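Local coordinates for protein Non-reducing end alpha-L-arabinofuranosidase BoGH43B (Bacteroides ovatus, PDB 5JOZ) that removes terminal non-reducing alpha-L-arabinofuranosyl residues from xyloglucan side branches, converting S units into X units during xyloglucan breakdown, at residues Phe378-Leu389 and Leu401-Arg410; Phe368-Ile379 and Thr433-Glu444. All coordinates share one frame; numbering follows the deposited sequence.

Contact 1: Phe378-Leu389 and Leu401-Arg410; sequences FIPKVENEEAGL and LLITERNGQR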
loop_
_atom_site.group_PDB
_atom_site.type_symbol
_atom_site.label_atom_id
_atom_site.label_comp_id
_atom_site.label_asym_id
_atom_site.label_seq_id
_atom_site.Cartn_x
_atom_site.Cartn_y
_atom_site.Cartn_z
ATOM N N PHE A 378 18.955 4.532 -23.402
ATOM C CA PHE A 378 19.867 5.122 -22.418
ATOM C C PHE A 378 21.324 4.947 -22.793
ATOM O O PHE A 378 21.825 3.825 -22.832
ATOM C CB PHE A 378 19.627 4.554 -21.006
ATOM C CG PHE A 378 20.518 5.171 -19.956
ATOM C CD1 PHE A 378 20.486 6.543 -19.721
ATOM C CD2 PHE A 378 21.409 4.393 -19.218
ATOM C CE1 PHE A 378 21.320 7.126 -18.766
ATOM C CE2 PHE A 378 22.242 4.969 -18.264
ATOM C CZ PHE A 378 22.194 6.330 -18.035
ATOM N N ILE A 379 22.001 6.068 -23.045
ATOM C CA ILE A 379 23.433 6.080 -23.332
ATOM C C ILE A 379 24.168 6.598 -22.098
ATOM O O ILE A 379 24.104 7.795 -21.807
ATOM C CB ILE A 379 23.767 6.987 -24.546
ATOM C CG1 ILE A 379 22.967 6.565 -25.785
ATOM C CG2 ILE A 379 25.272 6.980 -24.822
ATOM C CD1 ILE A 379 23.203 5.134 -26.252
ATOM N N PRO A 380 24.845 5.703 -21.349
ATOM C CA PRO A 380 25.682 6.180 -20.246
ATOM C C PRO A 380 27.039 6.629 -20.768
ATOM O O PRO A 380 27.574 5.999 -21.671
ATOM C CB PRO A 380 25.826 4.947 -19.358
ATOM C CG PRO A 380 25.717 3.793 -20.289
ATOM C CD PRO A 380 24.841 4.230 -21.436
ATOM N N LYS A 381 27.580 7.706 -20.211
ATOM C CA LYS A 381 28.879 8.234 -20.643
ATOM C C LYS A 381 30.034 7.895 -19.682
ATOM O O LYS A 381 31.186 8.015 -20.079
ATOM C CB LYS A 381 28.800 9.753 -20.879
ATOM N N VAL A 382 29.738 7.472 -18.446
ATOM C CA VAL A 382 30.780 7.092 -17.466
ATOM C C VAL A 382 30.239 6.056 -16.455
ATOM O O VAL A 382 29.022 5.921 -16.302
ATOM C CB VAL A 382 31.384 8.357 -16.794
ATOM C CG1 VAL A 382 30.369 9.062 -15.892
ATOM C CG2 VAL A 382 32.691 8.048 -16.061
ATOM N N GLU A 383 31.131 5.324 -15.781
ATOM C CA GLU A 383 30.754 4.099 -15.032
ATOM C C GLU A 383 29.679 4.278 -13.933
ATOM O O GLU A 383 28.895 3.364 -13.707
ATOM C CB GLU A 383 32.003 3.372 -14.477
ATOM C CG GLU A 383 33.019 2.988 -15.570
ATOM C CD GLU A 383 33.876 1.749 -15.279
ATOM O OE1 GLU A 383 33.917 1.266 -14.122
ATOM O OE2 GLU A 383 34.533 1.260 -16.233
ATOM N N ASN A 384 29.614 5.462 -13.309
ATOM C CA ASN A 384 28.610 5.771 -12.263
ATOM C C ASN A 384 27.148 5.931 -12.743
ATOM O O ASN A 384 26.239 6.034 -11.919
ATOM C CB ASN A 384 29.028 7.006 -11.411
ATOM C CG ASN A 384 29.270 8.283 -12.241
ATOM O OD1 ASN A 384 30.317 8.432 -12.870
ATOM N ND2 ASN A 384 28.330 9.223 -12.197
ATOM N N GLU A 385 26.931 5.937 -14.058
ATOM C CA GLU A 385 25.643 6.284 -14.653
ATOM C C GLU A 385 24.895 5.025 -15.023
ATOM O O GLU A 385 25.455 4.099 -15.642
ATOM C CB GLU A 385 25.843 7.138 -15.899
ATOM C CG GLU A 385 26.501 8.476 -15.607
ATOM C CD GLU A 385 26.547 9.391 -16.812
ATOM O OE1 GLU A 385 26.655 8.888 -17.948
ATOM O OE2 GLU A 385 26.489 10.625 -16.618
ATOM N N GLU A 386 23.627 4.989 -14.632
ATOM C CA GLU A 386 22.818 3.802 -14.813
ATOM C C GLU A 386 21.334 4.125 -14.873
ATOM O O GLU A 386 20.872 5.139 -14.341
ATOM C CB GLU A 386 23.132 2.779 -13.707
ATOM C CG GLU A 386 22.924 3.311 -12.297
ATOM C CD GLU A 386 23.562 2.464 -11.203
ATOM O OE1 GLU A 386 24.594 1.785 -11.452
ATOM O OE2 GLU A 386 23.031 2.509 -10.070
ATOM N N ALA A 387 20.605 3.259 -15.560
ATOM C CA ALA A 387 19.163 3.361 -15.660
ATOM C C ALA A 387 18.591 2.033 -16.130
ATOM O O ALA A 387 19.243 1.290 -16.877
ATOM C CB ALA A 387 18.760 4.472 -16.620
ATOM N N GLY A 388 17.372 1.738 -15.695
ATOM C CA GLY A 388 16.729 0.488 -16.031
ATOM C C GLY A 388 15.565 0.217 -15.117
ATOM O O GLY A 388 14.830 1.143 -14.769
ATOM N N LEU A 389 15.411 -1.055 -14.732
ATOM C CA LEU A 389 14.337 -1.514 -13.862
ATOM C C LEU A 389 14.871 -1.993 -12.532
ATOM O O LEU A 389 15.978 -2.519 -12.451
ATOM C CB LEU A 389 13.548 -2.644 -14.516
ATOM C CG LEU A 389 12.949 -2.337 -15.884
ATOM C CD1 LEU A 389 12.164 -3.530 -16.390
ATOM C CD2 LEU A 389 12.095 -1.072 -15.869
ATOM N N LEU A 401 18.198 -4.100 -12.462
ATOM C CA LEU A 401 18.470 -4.503 -13.838
ATOM C C LEU A 401 18.745 -3.235 -14.651
ATOM O O LEU A 401 17.815 -2.613 -15.178
ATOM C CB LEU A 401 17.311 -5.316 -14.410
ATOM C CG LEU A 401 17.410 -5.695 -15.889
ATOM C CD1 LEU A 401 18.659 -6.510 -16.158
ATOM C CD2 LEU A 401 16.162 -6.435 -16.328
ATOM N N LEU A 402 20.027 -2.862 -14.746
ATOM C CA LEU A 402 20.430 -1.550 -15.270
ATOM C C LEU A 402 21.343 -1.600 -16.482
ATOM O O LEU A 402 22.096 -2.552 -16.667
ATOM C CB LEU A 402 21.136 -0.752 -14.178
ATOM C CG LEU A 402 20.415 -0.667 -12.829
ATOM C CD1 LEU A 402 21.275 0.053 -11.801
ATOM C CD2 LEU A 402 19.060 0.012 -12.964
ATOM N N ILE A 403 21.252 -0.543 -17.292
ATOM C CA ILE A 403 22.180 -0.248 -18.361
ATOM C C ILE A 403 23.184 0.736 -17.798
ATOM O O ILE A 403 22.787 1.759 -17.223
ATOM C CB ILE A 403 21.491 0.433 -19.561
ATOM C CG1 ILE A 403 20.419 -0.478 -20.144
ATOM C CG2 ILE A 403 22.523 0.821 -20.636
ATOM C CD1 ILE A 403 19.508 0.215 -21.121
ATOM N N THR A 404 24.469 0.432 -17.991
ATOM C CA THR A 404 25.586 1.269 -17.516
ATOM C C THR A 404 26.803 1.090 -18.450
ATOM O O THR A 404 26.685 0.454 -19.512
ATOM C CB THR A 404 25.945 0.924 -16.046
ATOM O OG1 THR A 404 26.957 1.813 -15.558
ATOM C CG2 THR A 404 26.428 -0.501 -15.911
ATOM N N GLU A 405 27.953 1.646 -18.060
ATOM C CA GLU A 405 29.193 1.553 -18.835
ATOM C C GLU A 405 30.242 0.871 -17.961
ATOM O O GLU A 405 30.457 1.267 -16.820
ATOM C CB GLU A 405 29.661 2.948 -19.276
ATOM C CG GLU A 405 30.717 2.971 -20.389
ATOM C CD GLU A 405 30.148 2.814 -21.803
ATOM O OE1 GLU A 405 30.954 2.728 -22.754
ATOM O OE2 GLU A 405 28.906 2.781 -21.990
ATOM N N ARG A 406 30.871 -0.169 -18.492
ATOM C CA ARG A 406 31.914 -0.893 -17.788
ATOM C C ARG A 406 33.078 -1.083 -18.729
ATOM O O ARG A 406 32.923 -1.671 -19.791
ATOM C CB ARG A 406 31.395 -2.260 -17.317
ATOM C CG ARG A 406 30.429 -2.208 -16.140
ATOM C CD ARG A 406 31.129 -1.814 -14.838
ATOM N NE ARG A 406 30.209 -1.606 -13.714
ATOM C CZ ARG A 406 29.527 -0.489 -13.449
ATOM N NH1 ARG A 406 29.595 0.580 -14.232
ATOM N NH2 ARG A 406 28.752 -0.444 -12.378
ATOM N N ASN A 407 34.236 -0.560 -18.344
ATOM C CA ASN A 407 35.463 -0.672 -19.132
ATOM C C ASN A 407 35.279 -0.289 -20.601
ATOM O O ASN A 407 35.628 -1.038 -21.512
ATOM C CB ASN A 407 36.046 -2.076 -18.955
ATOM C CG ASN A 407 36.538 -2.308 -17.542
ATOM O OD1 ASN A 407 37.098 -1.411 -16.917
ATOM N ND2 ASN A 407 36.322 -3.504 -17.028
ATOM N N GLY A 408 34.694 0.888 -20.806
ATOM C CA GLY A 408 34.429 1.417 -22.149
ATOM C C GLY A 408 33.448 0.631 -23.002
ATOM O O GLY A 408 33.396 0.827 -24.217
ATOM N N GLN A 409 32.683 -0.268 -22.380
ATOM C CA GLN A 409 31.623 -1.005 -23.056
ATOM C C GLN A 409 30.302 -0.687 -22.358
ATOM O O GLN A 409 30.223 -0.614 -21.131
ATOM C CB GLN A 409 31.875 -2.506 -23.009
ATOM C CG GLN A 409 33.094 -2.979 -23.794
ATOM C CD GLN A 409 33.247 -4.501 -23.797
ATOM O OE1 GLN A 409 32.770 -5.195 -22.900
ATOM N NE2 GLN A 409 33.915 -5.023 -24.814
ATOM N N ARG A 410 29.271 -0.489 -23.158
ATOM C CA ARG A 410 27.935 -0.317 -22.650
ATOM C C ARG A 410 27.429 -1.704 -22.343
ATOM O O ARG A 410 27.597 -2.607 -23.161
ATOM C CB ARG A 410 27.081 0.340 -23.710
ATOM C CG ARG A 410 25.724 0.810 -23.229
ATOM C CD ARG A 410 25.060 1.490 -24.408
ATOM N NE ARG A 410 23.623 1.609 -24.260
ATOM C CZ ARG A 410 22.702 1.076 -25.056
ATOM N NH1 ARG A 410 23.014 0.340 -26.113
ATOM N NH2 ARG A 410 21.429 1.298 -24.776
#
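Ala-387 and Ile-403 form an antiparallel hydrogen-bonded pair: Ala-387 N donates to Ile-403 O, and the bond from Ile-403 N to Ala-387 O, at 2.8 Å, is nearly straight (176°). Leu-389 and Leu-401 pair likewise, and at Gly-388 between them a side chain would run into the backbone of Leu-401 and Leu-402.

Beyond the strand, side chains grip the type I turn from Val-382 to Glu-385. Thr-404 has OG1 anti to its own nitrogen (chi1 -175°), which brings the hydroxyl to Glu-385 O at 2.7 Å as a donor. Arg-406 NH1 binds Glu-383 O at 2.9 Å, with the oxygen in the guanidinium plane, while Thr-404 CG2 lies over one face of that group. In return Glu-383 OE2 takes the backbone N of Asn-407 at 2.8 Å, met from above the carboxylate plane.

Arg-410 runs extended past the Pro-380 ring, crossing it at about a right angle, and holds Phe-378 O side-on with NE and NH2, both at 3.2 Å and both from the same face of the carbonyl. NH1 goes to Pro-431 O and NH2 also to Gly-434 O. A leucine in its place would probably leave the Phe-378 carbonyl without these two donors and break the tie between this carbonyl and those of Pro-431 and Gly-434.

Among apolar contacts, the Phe-378 ring carries Ala-387 CB over its centre, while Ile-403 CB sits in plane at its edge, 4.0 Å from CD2. The Leu-402 CD1 methyl, by contrast, lies 3.4 Å from CD of the Glu-386 carboxylate, which is bound by Arg-415 and Asn-488. The strand pairing, with its glycine corner, belongs to one sheet of the concanavalin A-like beta-sandwich domain, and the turn-bearing connection from the facing sheet is held along strand 401-406 and the hairpin turn that follows it.

Contact 2: Phe368-Ile379 and Thr433-Glu444; sequences FNLTASAKVNFI and TGEVILSITATE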
loop_
_atom_site.group_PDB
_atom_site.type_symbol
_atom_site.label_atom_id
_atom_site.label_comp_id
_atom_site.label_asym_id
_atom_site.label_seq_id
_atom_site.Cartn_x
_atom_site.Cartn_y
_atom_site.Cartn_z
ATOM N N PHE A 368 2.052 -12.902 -7.780
ATOM C CA PHE A 368 3.213 -13.761 -7.659
ATOM C C PHE A 368 3.842 -13.981 -9.021
ATOM O O PHE A 368 5.038 -13.777 -9.182
ATOM C CB PHE A 368 2.831 -15.091 -7.034
ATOM C CG PHE A 368 2.476 -14.977 -5.589
ATOM C CD1 PHE A 368 3.462 -14.712 -4.643
ATOM C CD2 PHE A 368 1.153 -15.090 -5.173
ATOM C CE1 PHE A 368 3.132 -14.598 -3.294
ATOM C CE2 PHE A 368 0.822 -14.974 -3.836
ATOM C CZ PHE A 368 1.811 -14.732 -2.894
ATOM N N ASN A 369 3.011 -14.355 -9.993
ATOM C CA ASN A 369 3.457 -14.699 -11.332
ATOM C C ASN A 369 3.228 -13.517 -12.260
ATOM O O ASN A 369 2.088 -13.143 -12.531
ATOM C CB ASN A 369 2.706 -15.938 -11.830
ATOM C CG ASN A 369 2.839 -17.105 -10.878
ATOM O OD1 ASN A 369 1.940 -17.375 -10.079
ATOM N ND2 ASN A 369 3.981 -17.766 -10.910
ATOM N N LEU A 370 4.312 -12.916 -12.735
ATOM C CA LEU A 370 4.195 -11.797 -13.661
ATOM C C LEU A 370 5.364 -11.622 -14.602
ATOM O O LEU A 370 6.447 -12.170 -14.411
ATOM C CB LEU A 370 3.918 -10.475 -12.927
ATOM C CG LEU A 370 4.902 -9.763 -11.997
ATOM C CD1 LEU A 370 6.250 -9.447 -12.623
ATOM C CD2 LEU A 370 4.228 -8.477 -11.517
ATOM N N THR A 371 5.092 -10.833 -15.630
ATOM C CA THR A 371 6.094 -10.364 -16.556
ATOM C C THR A 371 6.006 -8.851 -16.572
ATOM O O THR A 371 4.928 -8.287 -16.711
ATOM C CB THR A 371 5.855 -10.917 -17.971
ATOM O OG1 THR A 371 6.026 -12.335 -17.941
ATOM C CG2 THR A 371 6.847 -10.313 -18.975
ATOM N N ALA A 372 7.155 -8.211 -16.426
ATOM C CA ALA A 372 7.268 -6.764 -16.485
ATOM C C ALA A 372 8.409 -6.472 -17.421
ATOM O O ALA A 372 9.485 -7.039 -17.253
ATOM C CB ALA A 372 7.580 -6.213 -15.110
ATOM N N SER A 373 8.189 -5.606 -18.405
ATOM C CA SER A 373 9.268 -5.218 -19.309
ATOM C C SER A 373 9.102 -3.792 -19.794
ATOM O O SER A 373 8.007 -3.252 -19.788
ATOM C CB SER A 373 9.344 -6.167 -20.504
ATOM O OG SER A 373 8.119 -6.191 -21.214
ATOM N N ALA A 374 10.211 -3.215 -20.238
ATOM C CA ALA A 374 10.255 -1.831 -20.659
ATOM C C ALA A 374 11.285 -1.657 -21.754
ATOM O O ALA A 374 12.408 -2.137 -21.630
ATOM C CB ALA A 374 10.605 -0.939 -19.474
ATOM N N LYS A 375 10.901 -0.950 -22.807
ATOM C CA LYS A 375 11.824 -0.540 -23.854
ATOM C C LYS A 375 12.411 0.808 -23.426
ATOM O O LYS A 375 11.663 1.760 -23.181
ATOM C CB LYS A 375 11.073 -0.411 -25.181
ATOM C CG LYS A 375 11.915 -0.189 -26.434
ATOM C CD LYS A 375 11.104 0.576 -27.479
ATOM C CE LYS A 375 11.513 0.270 -28.906
ATOM N NZ LYS A 375 10.739 1.119 -29.864
ATOM N N VAL A 376 13.739 0.881 -23.358
ATOM C CA VAL A 376 14.440 2.054 -22.860
ATOM C C VAL A 376 15.594 2.457 -23.788
ATOM O O VAL A 376 16.307 1.609 -24.343
ATOM C CB VAL A 376 14.936 1.834 -21.408
ATOM C CG1 VAL A 376 15.882 0.649 -21.312
ATOM C CG2 VAL A 376 15.582 3.096 -20.834
ATOM N N ASN A 377 15.736 3.763 -23.962
ATOM C CA ASN A 377 16.860 4.363 -24.654
ATOM C C ASN A 377 17.731 5.023 -23.585
ATOM O O ASN A 377 17.283 5.961 -22.915
ATOM C CB ASN A 377 16.366 5.398 -25.685
ATOM C CG ASN A 377 17.484 5.916 -26.595
ATOM O OD1 ASN A 377 18.443 5.213 -26.895
ATOM N ND2 ASN A 377 17.357 7.155 -27.031
ATOM N N PHE A 378 18.955 4.532 -23.402
ATOM C CA PHE A 378 19.867 5.122 -22.418
ATOM C C PHE A 378 21.324 4.947 -22.793
ATOM O O PHE A 378 21.825 3.825 -22.832
ATOM C CB PHE A 378 19.627 4.554 -21.006
ATOM C CG PHE A 378 20.518 5.171 -19.956
ATOM C CD1 PHE A 378 20.486 6.543 -19.721
ATOM C CD2 PHE A 378 21.409 4.393 -19.218
ATOM C CE1 PHE A 378 21.320 7.126 -18.766
ATOM C CE2 PHE A 378 22.242 4.969 -18.264
ATOM C CZ PHE A 378 22.194 6.330 -18.035
ATOM N N ILE A 379 22.001 6.068 -23.045
ATOM C CA ILE A 379 23.433 6.080 -23.332
ATOM C C ILE A 379 24.168 6.598 -22.098
ATOM O O ILE A 379 24.104 7.795 -21.807
ATOM C CB ILE A 379 23.767 6.987 -24.546
ATOM C CG1 ILE A 379 22.967 6.565 -25.785
ATOM C CG2 ILE A 379 25.272 6.980 -24.822
ATOM C CD1 ILE A 379 23.203 5.134 -26.252
ATOM N N THR A 433 24.952 1.705 -29.099
ATOM C CA THR A 433 23.701 2.492 -29.107
ATOM C C THR A 433 22.468 1.633 -29.441
ATOM O O THR A 433 22.583 0.437 -29.742
ATOM C CB THR A 433 23.757 3.686 -30.108
ATOM O OG1 THR A 433 23.727 3.203 -31.461
ATOM C CG2 THR A 433 24.995 4.538 -29.883
ATOM N N GLY A 434 21.288 2.257 -29.380
ATOM C CA GLY A 434 20.041 1.597 -29.774
ATOM C C GLY A 434 19.197 1.157 -28.591
ATOM O O GLY A 434 19.667 1.069 -27.447
ATOM N N GLU A 435 17.945 0.855 -28.897
ATOM C CA GLU A 435 16.931 0.578 -27.884
ATOM C C GLU A 435 17.184 -0.767 -27.208
ATOM O O GLU A 435 17.685 -1.693 -27.830
ATOM C CB GLU A 435 15.536 0.609 -28.530
ATOM C CG GLU A 435 15.139 1.985 -29.070
ATOM C CD GLU A 435 14.533 2.918 -28.021
ATOM O OE1 GLU A 435 14.300 4.098 -28.354
ATOM O OE2 GLU A 435 14.263 2.493 -26.876
ATOM N N VAL A 436 16.859 -0.855 -25.922
ATOM C CA VAL A 436 17.040 -2.088 -25.153
ATOM C C VAL A 436 15.737 -2.404 -24.440
ATOM O O VAL A 436 15.112 -1.526 -23.841
ATOM C CB VAL A 436 18.192 -1.981 -24.126
ATOM C CG1 VAL A 436 18.418 -3.309 -23.402
ATOM C CG2 VAL A 436 19.468 -1.547 -24.812
ATOM N N ILE A 437 15.313 -3.659 -24.539
ATOM C CA ILE A 437 14.158 -4.135 -23.810
ATOM C C ILE A 437 14.699 -4.840 -22.600
ATOM O O ILE A 437 15.410 -5.838 -22.734
ATOM C CB ILE A 437 13.297 -5.110 -24.629
ATOM C CG1 ILE A 437 12.732 -4.394 -25.862
ATOM C CG2 ILE A 437 12.182 -5.683 -23.746
ATOM C CD1 ILE A 437 11.979 -5.297 -26.820
ATOM N N LEU A 438 14.375 -4.300 -21.426
ATOM C CA LEU A 438 14.729 -4.898 -20.153
ATOM C C LEU A 438 13.505 -5.586 -19.633
ATOM O O LEU A 438 12.414 -5.041 -19.714
ATOM C CB LEU A 438 15.165 -3.831 -19.161
ATOM C CG LEU A 438 16.433 -3.059 -19.486
ATOM C CD1 LEU A 438 16.665 -2.054 -18.378
ATOM C CD2 LEU A 438 17.647 -3.960 -19.643
ATOM N N SER A 439 13.692 -6.768 -19.067
ATOM C CA SER A 439 12.580 -7.649 -18.751
ATOM C C SER A 439 12.807 -8.345 -17.398
ATOM O O SER A 439 13.916 -8.787 -17.094
ATOM C CB SER A 439 12.414 -8.647 -19.898
ATOM O OG SER A 439 11.076 -9.062 -20.035
ATOM N N ILE A 440 11.762 -8.377 -16.568
ATOM C CA ILE A 440 11.775 -9.086 -15.292
ATOM C C ILE A 440 10.553 -9.971 -15.265
ATOM O O ILE A 440 9.441 -9.486 -15.440
ATOM C CB ILE A 440 11.687 -8.141 -14.081
ATOM C CG1 ILE A 440 12.861 -7.156 -14.083
ATOM C CG2 ILE A 440 11.645 -8.943 -12.777
ATOM C CD1 ILE A 440 12.595 -5.916 -13.273
ATOM N N THR A 441 10.769 -11.265 -15.058
ATOM C CA THR A 441 9.688 -12.225 -14.949
ATOM C C THR A 441 9.737 -12.805 -13.541
ATOM O O THR A 441 10.811 -12.890 -12.929
ATOM C CB THR A 441 9.778 -13.336 -16.019
ATOM O OG1 THR A 441 10.850 -14.230 -15.714
ATOM C CG2 THR A 441 9.983 -12.739 -17.399
ATOM N N ALA A 442 8.575 -13.194 -13.035
ATOM C CA ALA A 442 8.456 -13.592 -11.638
ATOM C C ALA A 442 7.634 -14.849 -11.458
ATOM O O ALA A 442 6.660 -15.081 -12.172
ATOM C CB ALA A 442 7.852 -12.455 -10.835
ATOM N N THR A 443 8.079 -15.674 -10.519
ATOM C CA THR A 443 7.281 -16.753 -9.929
ATOM C C THR A 443 7.257 -16.488 -8.429
ATOM O O THR A 443 7.937 -15.565 -7.962
ATOM C CB THR A 443 7.928 -18.136 -10.151
ATOM O OG1 THR A 443 9.142 -18.215 -9.392
ATOM C CG2 THR A 443 8.230 -18.366 -11.631
ATOM N N GLU A 444 6.524 -17.319 -7.685
ATOM C CA GLU A 444 6.463 -17.235 -6.215
ATOM C C GLU A 444 7.837 -17.185 -5.552
ATOM O O GLU A 444 8.041 -16.438 -4.589
ATOM C CB GLU A 444 5.676 -18.412 -5.639
ATOM C CG GLU A 444 4.173 -18.278 -5.788
ATOM C CD GLU A 444 3.442 -19.555 -5.425
ATOM O OE1 GLU A 444 3.541 -20.524 -6.206
ATOM O OE2 GLU A 444 2.771 -19.588 -4.367
HETATM O O HOH W 1 6.737 -13.327 -7.284
HETATM O O HOH W 2 19.030 2.015 -24.952
HETATM O O HOH W 3 20.609 4.785 -28.631
#
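Strands 370-377 and 436-442 run antiparallel, 161° between their directions and 4.6 Å apart at closest approach, joined by eight backbone hydrogen bonds from the Leu-370 and Ala-442 pair to the Val-376 and Val-436 pair. The bond from Ile-440 N to Ala-372 O is almost straight at 179°, whereas Leu-370 N reaches Ala-442 O from above the carbonyl plane.

Leu-370, Ala-372, Ala-374 and Val-376 share one face with Val-436, Leu-438, Ile-440 and Ala-442. Leu-370 CD1 touches Ala-442 CB at 3.8 Å, and Val-376 lays CG1 over Val-436 O (3.4 Å) and against Leu-438 CD1. This is the inward face of one sheet of the concanavalin A-like beta-sandwich: Leu-389 of the facing sheet packs on Ala-374, Leu-438 and Ile-440.

The other face is mostly polar, with Ile-437 the exception. Ser-373 CB meets Ser-439 OG at 3.4 Å, and Thr-371 and Thr-441 lie side by side, with Thr-441 OG1 bound to Glu-450. Lys-375, extended with CG anti to its backbone N (chi1 -171°), passes at about a right angle over Glu-435, whose OE2 touches its CG at 3.6 Å. The ammonium goes instead to Asp-499, a calcium ligand, which ties this strand to the rim of the metal site.

Water fills in where direct pairing stops. One water donates to Phe-368 O and Thr-443 O; close by, Phe-368 CG lies 3.7 Å from Glu-444 CG. At the other end, a second water donates to Val-376 O and Gly-434 O while accepting from Phe-378 N, and a third links Asn-377 OD1, at 2.8 Å, to Gly-434 N. Past them, Ile-379 CD1 rests on Thr-433 CA and CG2.

Overall arrangement
Coming from the N terminus, the chain enters the C-terminal concanavalin A-like domain and lays down strand 370-377, whose partner 436-442 arrives much later. Straight after that first strand, residues 378-389 cross to the facing sheet, where contact 1 closes a short loop with 401-410. The chain then runs through strands 409-418 and 421-429 before returning to contact 2, which therefore encloses contact 1 in sequence. The two share Phe-378 and Ile-379, and their centres lie 16 Å apart. Arg-410 reaches the loop ahead of strand 436-442, and Leu-401 packs on Leu-438 and Ser-439, joining the two sheets of the sandwich face to face.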